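Local coordinates for protein amino Transferase (Eubacterium rectale, PDB 3ELE) that probably transfers amino groups between amino acids and keto acids using bound pyridoxal-5'-phosphate, at residues F134-Y137 against K138-V141; F127-I130 against A131-P135; T81-A84 against I85-L89. All coordinates share one frame; numbering follows the deposited sequence.

Interaction 1: F134-Y137 against K138-V141. With PLP (pyridoxal-5'-phosphate), chain E.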
# COMPACT_ATOMS: atom_id res chain seq x y z
N PHE A 134 5.24 15.12 13.37
CA PHE A 134 5.36 14.72 11.96
C PHE A 134 4.12 15.24 11.20
O PHE A 134 3.02 14.69 11.38
CB PHE A 134 5.46 13.19 11.92
CG PHE A 134 5.69 12.60 10.56
CD1 PHE A 134 6.72 13.05 9.74
CD2 PHE A 134 4.96 11.47 10.16
CE1 PHE A 134 6.95 12.45 8.49
CE2 PHE A 134 5.19 10.86 8.92
CZ PHE A 134 6.18 11.36 8.08
N PRO A 135 4.28 16.27 10.33
CA PRO A 135 3.10 16.89 9.69
C PRO A 135 2.20 15.99 8.85
O PRO A 135 1.01 16.29 8.72
CB PRO A 135 3.71 18.00 8.81
CG PRO A 135 5.07 18.23 9.37
CD PRO A 135 5.53 16.92 9.87
N GLU A 136 2.74 14.88 8.35
CA GLU A 136 2.00 13.91 7.55
C GLU A 136 0.84 13.25 8.34
O GLU A 136 -0.07 12.71 7.72
CB GLU A 136 2.95 12.86 6.95
CG GLU A 136 2.40 12.08 5.73
CD GLU A 136 2.34 12.90 4.46
OE1 GLU A 136 2.55 14.12 4.54
OE2 GLU A 136 2.11 12.33 3.37
N TYR A 137 0.87 13.30 9.67
CA TYR A 137 -0.27 12.83 10.49
C TYR A 137 -1.57 13.50 10.08
O TYR A 137 -2.58 12.84 10.06
CB TYR A 137 -0.07 13.06 12.01
CG TYR A 137 1.08 12.31 12.66
CD1 TYR A 137 1.49 11.04 12.22
CD2 TYR A 137 1.68 12.83 13.81
CE1 TYR A 137 2.52 10.36 12.86
CE2 TYR A 137 2.69 12.17 14.45
CZ TYR A 137 3.13 10.94 13.97
OH TYR A 137 4.12 10.32 14.63
N LYS A 138 -1.53 14.80 9.79
CA LYS A 138 -2.71 15.55 9.31
C LYS A 138 -3.28 14.95 8.01
O LYS A 138 -4.48 14.82 7.88
CB LYS A 138 -2.41 17.03 9.11
CG LYS A 138 -3.65 17.88 8.85
CD LYS A 138 -3.33 19.35 8.66
CE LYS A 138 -4.60 20.18 8.55
NZ LYS A 138 -5.53 19.72 7.48
N VAL A 139 -2.42 14.54 7.10
CA VAL A 139 -2.88 13.93 5.83
C VAL A 139 -3.58 12.59 6.09
O VAL A 139 -4.64 12.36 5.54
CB VAL A 139 -1.73 13.71 4.85
CG1 VAL A 139 -2.20 12.90 3.61
CG2 VAL A 139 -1.11 15.06 4.48
N PHE A 140 -2.99 11.75 6.94
CA PHE A 140 -3.55 10.44 7.27
C PHE A 140 -4.87 10.58 8.04
O PHE A 140 -5.85 9.87 7.73
CB PHE A 140 -2.57 9.52 8.02
CG PHE A 140 -1.21 9.35 7.34
CD1 PHE A 140 -1.08 9.27 5.96
CD2 PHE A 140 -0.07 9.18 8.12
CE1 PHE A 140 0.19 9.08 5.36
CE2 PHE A 140 1.19 9.00 7.54
CZ PHE A 140 1.31 8.94 6.15
N VAL A 141 -4.91 11.50 9.01
CA VAL A 141 -6.14 11.76 9.80
C VAL A 141 -7.26 12.33 8.92
O VAL A 141 -8.43 11.87 9.00
CB VAL A 141 -5.84 12.69 11.02
CG1 VAL A 141 -7.08 13.28 11.60
CG2 VAL A 141 -5.07 11.92 12.09
N1 PLP E . 6.53 8.20 11.47
C2 PLP E . 7.56 9.13 11.64
C2A PLP E . 7.60 9.95 12.89
C3 PLP E . 8.57 9.26 10.67
O3 PLP E . 9.60 10.16 10.85
C4 PLP E . 8.52 8.50 9.48
C4A PLP E . 9.36 9.01 8.32
O4A PLP E . 8.90 9.86 7.56
C5 PLP E . 7.46 7.56 9.33
C6 PLP E . 6.46 7.42 10.32
C5A PLP E . 7.29 6.70 8.08
O4P PLP E . 7.92 5.46 8.17
P PLP E . 7.68 4.43 6.95
O1P PLP E . 7.66 3.02 7.48
O2P PLP E . 8.85 4.51 6.01
O3P PLP E . 6.41 4.71 6.22
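A first torsion of -160° swings the Glu136 chain away from its own N, and a bend at chi2 (73°) lays the CG methylene over the ring of Phe140 one turn later. Phe140 turns to meet it, its own CG placed anti to the carbonyl carbon (chi1 -53°). CG of Glu136 touches CZ of Phe140 at 3.4 Å, the two side chains crossing at about a right angle with the carboxylate plane perpendicular to the ring. Over the same face of that ring, toward the rim, sits the carbonyl oxygen of Glu136, which also accepts the backbone N-H of Phe140 at 3.2 Å. Three residues on, OE1 of Glu136 lies 3.8 Å from CG2 of Val139, while OE2 forms a salt bridge to Arg281 of the second subunit.

The chain leading into helix 136-143 also lines the cofactor site. The Phe134 ring lies between two partners: C2 of PLP 3.8 Å above one face and CB of Glu136 3.6 Å from the opposite one, with Tyr137 CE1 at the edge. Tyr137 OH is hydrogen-bonded to Asp217, another pocket residue, and lies 3.9 Å from the C2A methyl of PLP. Glu136 thus joins two chemistries: its aliphatic part backs the aromatic wall of the pocket, while its carboxylate, whose negative charge is probably stabilised by the arginine, ties that wall to the dimer interface.

Interaction 2: F127-I130 against A131-P135; sequences FITI and APYFP. With PLP (pyridoxal-5'-phosphate), chain E.
Thr129 and Tyr133 meet where a strand gives way to a loop, the first connection of the beta-alpha-beta unit made by strand 126-130, helix 136-143 and strand 147-151 in a fold-type I aminotransferase. The tight part is a CH-pi contact: CG2 of Thr129 stands 3.6 Å from the centroid of the Tyr133 ring, only 8° off the ring normal, and the two side chains cross at about a right angle. Tyr133 folds back over the threonine because its CG lies between the backbone N and the carbonyl carbon (chi1 72°), the crowded position. The peptide bond before Pro132 is cis, and the carbonyl oxygens of Ile130 and Pro132 come 3.2 Å apart, two acceptors with no bond between them. At the far end of the ring, Tyr133 OH is hydrogen-bonded to Glu150.

Beyond this buried turn the chain leaves the strand: Phe134 and Pro135 are partly exposed and do not touch residues 127-130, Phe134 packing on Asn183 and the cofactor instead. An alanine in place of Phe134 takes away the ring lying against one PLP face, and the cofactor ring is then likely to be less firmly held against tilting on that side. Back at the tight end, OG1 of Thr129 comes within 3.1 Å of Tyr133 CB.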
# COMPACT_ATOMS: atom_id res chain seq x y z
N PHE A 127 -8.25 13.29 16.38
CA PHE A 127 -7.04 12.61 16.82
C PHE A 127 -6.07 13.70 17.26
O PHE A 127 -5.89 14.72 16.57
CB PHE A 127 -6.44 11.71 15.73
CG PHE A 127 -7.30 10.53 15.42
CD1 PHE A 127 -7.16 9.34 16.15
CD2 PHE A 127 -8.28 10.61 14.43
CE1 PHE A 127 -8.00 8.22 15.88
CE2 PHE A 127 -9.11 9.51 14.14
CZ PHE A 127 -8.96 8.30 14.85
N ILE A 128 -5.46 13.49 18.44
CA ILE A 128 -4.58 14.44 19.07
C ILE A 128 -3.13 14.08 18.79
O ILE A 128 -2.74 12.92 18.94
CB ILE A 128 -4.78 14.49 20.61
CG1 ILE A 128 -6.16 15.03 20.98
CG2 ILE A 128 -3.75 15.40 21.30
CD1 ILE A 128 -6.38 15.03 22.46
N THR A 129 -2.36 15.09 18.39
CA THR A 129 -0.89 14.95 18.18
C THR A 129 -0.25 15.91 19.20
O THR A 129 -0.88 16.91 19.59
CB THR A 129 -0.48 15.21 16.73
OG1 THR A 129 0.92 14.91 16.54
CG2 THR A 129 -0.73 16.66 16.32
N ILE A 130 0.94 15.54 19.68
CA ILE A 130 1.69 16.32 20.67
C ILE A 130 2.82 16.99 19.90
O ILE A 130 3.68 16.30 19.35
CB ILE A 130 2.27 15.42 21.82
CG1 ILE A 130 1.20 14.49 22.41
CG2 ILE A 130 2.86 16.28 22.96
CD1 ILE A 130 0.03 15.20 23.01
N ALA A 131 2.79 18.33 19.84
CA ALA A 131 3.81 19.11 19.15
C ALA A 131 5.17 19.03 19.89
O ALA A 131 5.17 18.86 21.10
CB ALA A 131 3.39 20.56 18.98
N PRO A 132 6.32 19.07 19.17
CA PRO A 132 6.41 19.14 17.71
C PRO A 132 6.11 17.78 17.11
O PRO A 132 6.45 16.75 17.72
CB PRO A 132 7.86 19.54 17.48
CG PRO A 132 8.59 18.91 18.63
CD PRO A 132 7.65 19.01 19.79
N TYR A 133 5.48 17.76 15.94
CA TYR A 133 5.03 16.50 15.33
C TYR A 133 5.27 16.37 13.83
O TYR A 133 5.47 17.36 13.13
CB TYR A 133 3.54 16.29 15.67
CG TYR A 133 2.61 17.22 14.92
CD1 TYR A 133 2.41 18.53 15.32
CD2 TYR A 133 1.95 16.77 13.77
CE1 TYR A 133 1.59 19.40 14.59
CE2 TYR A 133 1.13 17.61 13.03
CZ TYR A 133 0.94 18.92 13.45
OH TYR A 133 0.11 19.70 12.69
N PHE A 134 5.24 15.12 13.37
CA PHE A 134 5.36 14.72 11.96
C PHE A 134 4.12 15.24 11.20
O PHE A 134 3.02 14.69 11.38
CB PHE A 134 5.46 13.19 11.92
CG PHE A 134 5.69 12.60 10.56
CD1 PHE A 134 6.72 13.05 9.74
CD2 PHE A 134 4.96 11.47 10.16
CE1 PHE A 134 6.95 12.45 8.49
CE2 PHE A 134 5.19 10.86 8.92
CZ PHE A 134 6.18 11.36 8.08
N PRO A 135 4.28 16.27 10.33
CA PRO A 135 3.10 16.89 9.69
C PRO A 135 2.20 15.99 8.85
O PRO A 135 1.01 16.29 8.72
CB PRO A 135 3.71 18.00 8.81
CG PRO A 135 5.07 18.23 9.37
CD PRO A 135 5.53 16.92 9.87
N1 PLP E . 6.53 8.20 11.47
C2 PLP E . 7.56 9.13 11.64
C2A PLP E . 7.60 9.95 12.89
C3 PLP E . 8.57 9.26 10.67
O3 PLP E . 9.60 10.16 10.85
C4 PLP E . 8.52 8.50 9.48
C4A PLP E . 9.36 9.01 8.32
O4A PLP E . 8.90 9.86 7.56
C5 PLP E . 7.46 7.56 9.33
C6 PLP E . 6.46 7.42 10.32
C5A PLP E . 7.29 6.70 8.08
O4P PLP E . 7.92 5.46 8.17
P PLP E . 7.68 4.43 6.95
O1P PLP E . 7.66 3.02 7.48
O2P PLP E . 8.85 4.51 6.01
O3P PLP E . 6.41 4.71 6.22

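Interaction 3: T81-A84 against I85-L89; sequences TRAA and IAEFL
The carboxylate of Glu87 turns one face to the carbonyl oxygen of Ala83, which lies 3.5 Å from CD of Glu87, with OE1 and OE2 a little farther off and at nearly the same distance as each other; Ala83 CB is on the same side, 4.2 Å from OE2 of Glu87. With chi1 at -67°, CG of Glu87 lies beside its own N, facing the preceding turn, and comes to 3.2 Å from O of Ala83. That oxygen is therefore met by a methylene as well as by the Glu87 N-H, bonded to it at 3.0 Å. The ring of Phe88 behaves differently. Its CB touches Ala84 O at 3.4 Å, but CG is anti to the backbone N and the ring swings off the preceding turn to pack on Gln300. The guanidinium of Arg82 also points off the contact, its NE bonded to Gly77 O and its NH1 in a salt bridge with Asp100.

All of this sits on helix 79-93, an alpha-helix with successive i to i+4 bonds, which packs against strands 102-105 and 258-261 of the central sheet of the aminotransferase fold. The bond from Ala86 N to Arg82 O is nearly straight (169° at the hydrogen). On the sheet-facing side, Ile85 CG1 rests 3.5 Å from Thr81 O, and its side chain continues onto Met104 and Tyr259. Thr81, on the same side of the helix, brings its CG2 methyl to 4.4 Å from Ile85 CD1 and gives its OG1 to a hydrogen bond with Gln293 O.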
# COMPACT_ATOMS: atom_id res chain seq x y z
N THR A 81 5.91 -15.11 9.94
CA THR A 81 6.40 -13.75 10.09
C THR A 81 5.81 -13.13 11.37
O THR A 81 6.55 -12.60 12.20
CB THR A 81 6.11 -12.91 8.84
OG1 THR A 81 6.82 -13.51 7.75
CG2 THR A 81 6.55 -11.44 9.04
N ARG A 82 4.49 -13.20 11.51
CA ARG A 82 3.79 -12.68 12.69
C ARG A 82 4.24 -13.38 13.99
O ARG A 82 4.48 -12.69 15.00
CB ARG A 82 2.28 -12.79 12.50
CG ARG A 82 1.79 -11.84 11.44
CD ARG A 82 0.33 -11.89 11.23
NE ARG A 82 -0.12 -13.14 10.60
CZ ARG A 82 -0.97 -14.04 11.11
NH1 ARG A 82 -1.54 -13.91 12.29
NH2 ARG A 82 -1.27 -15.11 10.38
N ALA A 83 4.37 -14.71 13.94
CA ALA A 83 4.88 -15.53 15.08
C ALA A 83 6.27 -15.09 15.53
O ALA A 83 6.48 -14.90 16.72
CB ALA A 83 4.88 -17.03 14.73
N ALA A 84 7.18 -14.90 14.58
CA ALA A 84 8.57 -14.43 14.83
C ALA A 84 8.64 -13.05 15.51
O ALA A 84 9.51 -12.84 16.36
CB ALA A 84 9.36 -14.40 13.53
N ILE A 85 7.74 -12.14 15.11
CA ILE A 85 7.65 -10.79 15.73
C ILE A 85 7.03 -10.90 17.13
O ILE A 85 7.56 -10.31 18.06
CB ILE A 85 6.83 -9.81 14.89
CG1 ILE A 85 7.52 -9.54 13.56
CG2 ILE A 85 6.58 -8.45 15.64
CD1 ILE A 85 6.67 -8.76 12.57
N ALA A 86 5.94 -11.65 17.29
CA ALA A 86 5.30 -11.84 18.61
C ALA A 86 6.32 -12.38 19.63
O ALA A 86 6.44 -11.82 20.73
CB ALA A 86 4.10 -12.77 18.52
N GLU A 87 7.07 -13.41 19.22
CA GLU A 87 8.09 -14.05 20.07
C GLU A 87 9.29 -13.14 20.41
O GLU A 87 9.81 -13.19 21.53
CB GLU A 87 8.57 -15.38 19.43
CG GLU A 87 7.45 -16.46 19.39
CD GLU A 87 7.75 -17.65 18.46
OE1 GLU A 87 8.91 -17.80 17.99
OE2 GLU A 87 6.81 -18.46 18.21
N PHE A 88 9.74 -12.36 19.42
CA PHE A 88 10.81 -11.36 19.62
C PHE A 88 10.36 -10.27 20.62
O PHE A 88 11.14 -9.88 21.48
CB PHE A 88 11.26 -10.71 18.29
CG PHE A 88 12.13 -9.49 18.49
CD1 PHE A 88 13.46 -9.62 18.86
CD2 PHE A 88 11.59 -8.21 18.36
CE1 PHE A 88 14.27 -8.49 19.10
CE2 PHE A 88 12.38 -7.07 18.59
CZ PHE A 88 13.71 -7.20 18.96
N LEU A 89 9.14 -9.76 20.44
CA LEU A 89 8.57 -8.72 21.32
C LEU A 89 8.38 -9.23 22.77
O LEU A 89 8.68 -8.50 23.71
CB LEU A 89 7.23 -8.18 20.76
CG LEU A 89 7.27 -7.38 19.45
CD1 LEU A 89 5.82 -7.04 18.96
CD2 LEU A 89 8.13 -6.13 19.57

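Overall arrangement
Interactions 1 and 2 are overlapping pieces of one beta-alpha-beta unit: they share Phe134 and Pro135, and Tyr137 CD2 packs on Thr129 OG1 at 3.5 Å, so that helix and strand meet directly. The touching residues of interaction 2 are all buried, and the contact rests on shape, without a hydrogen bond between its segments. Interaction 1 is partly buried, combines helix bonds with aromatic packing, and reaches both the cofactor and the second subunit. Interaction 3 stands apart, its centre about 28 Å from that of interaction 1, on a helix with one side on the central sheet and an exposed glutamate. Backbone bonding dominates there, and neither PLP nor the partner chain touches it.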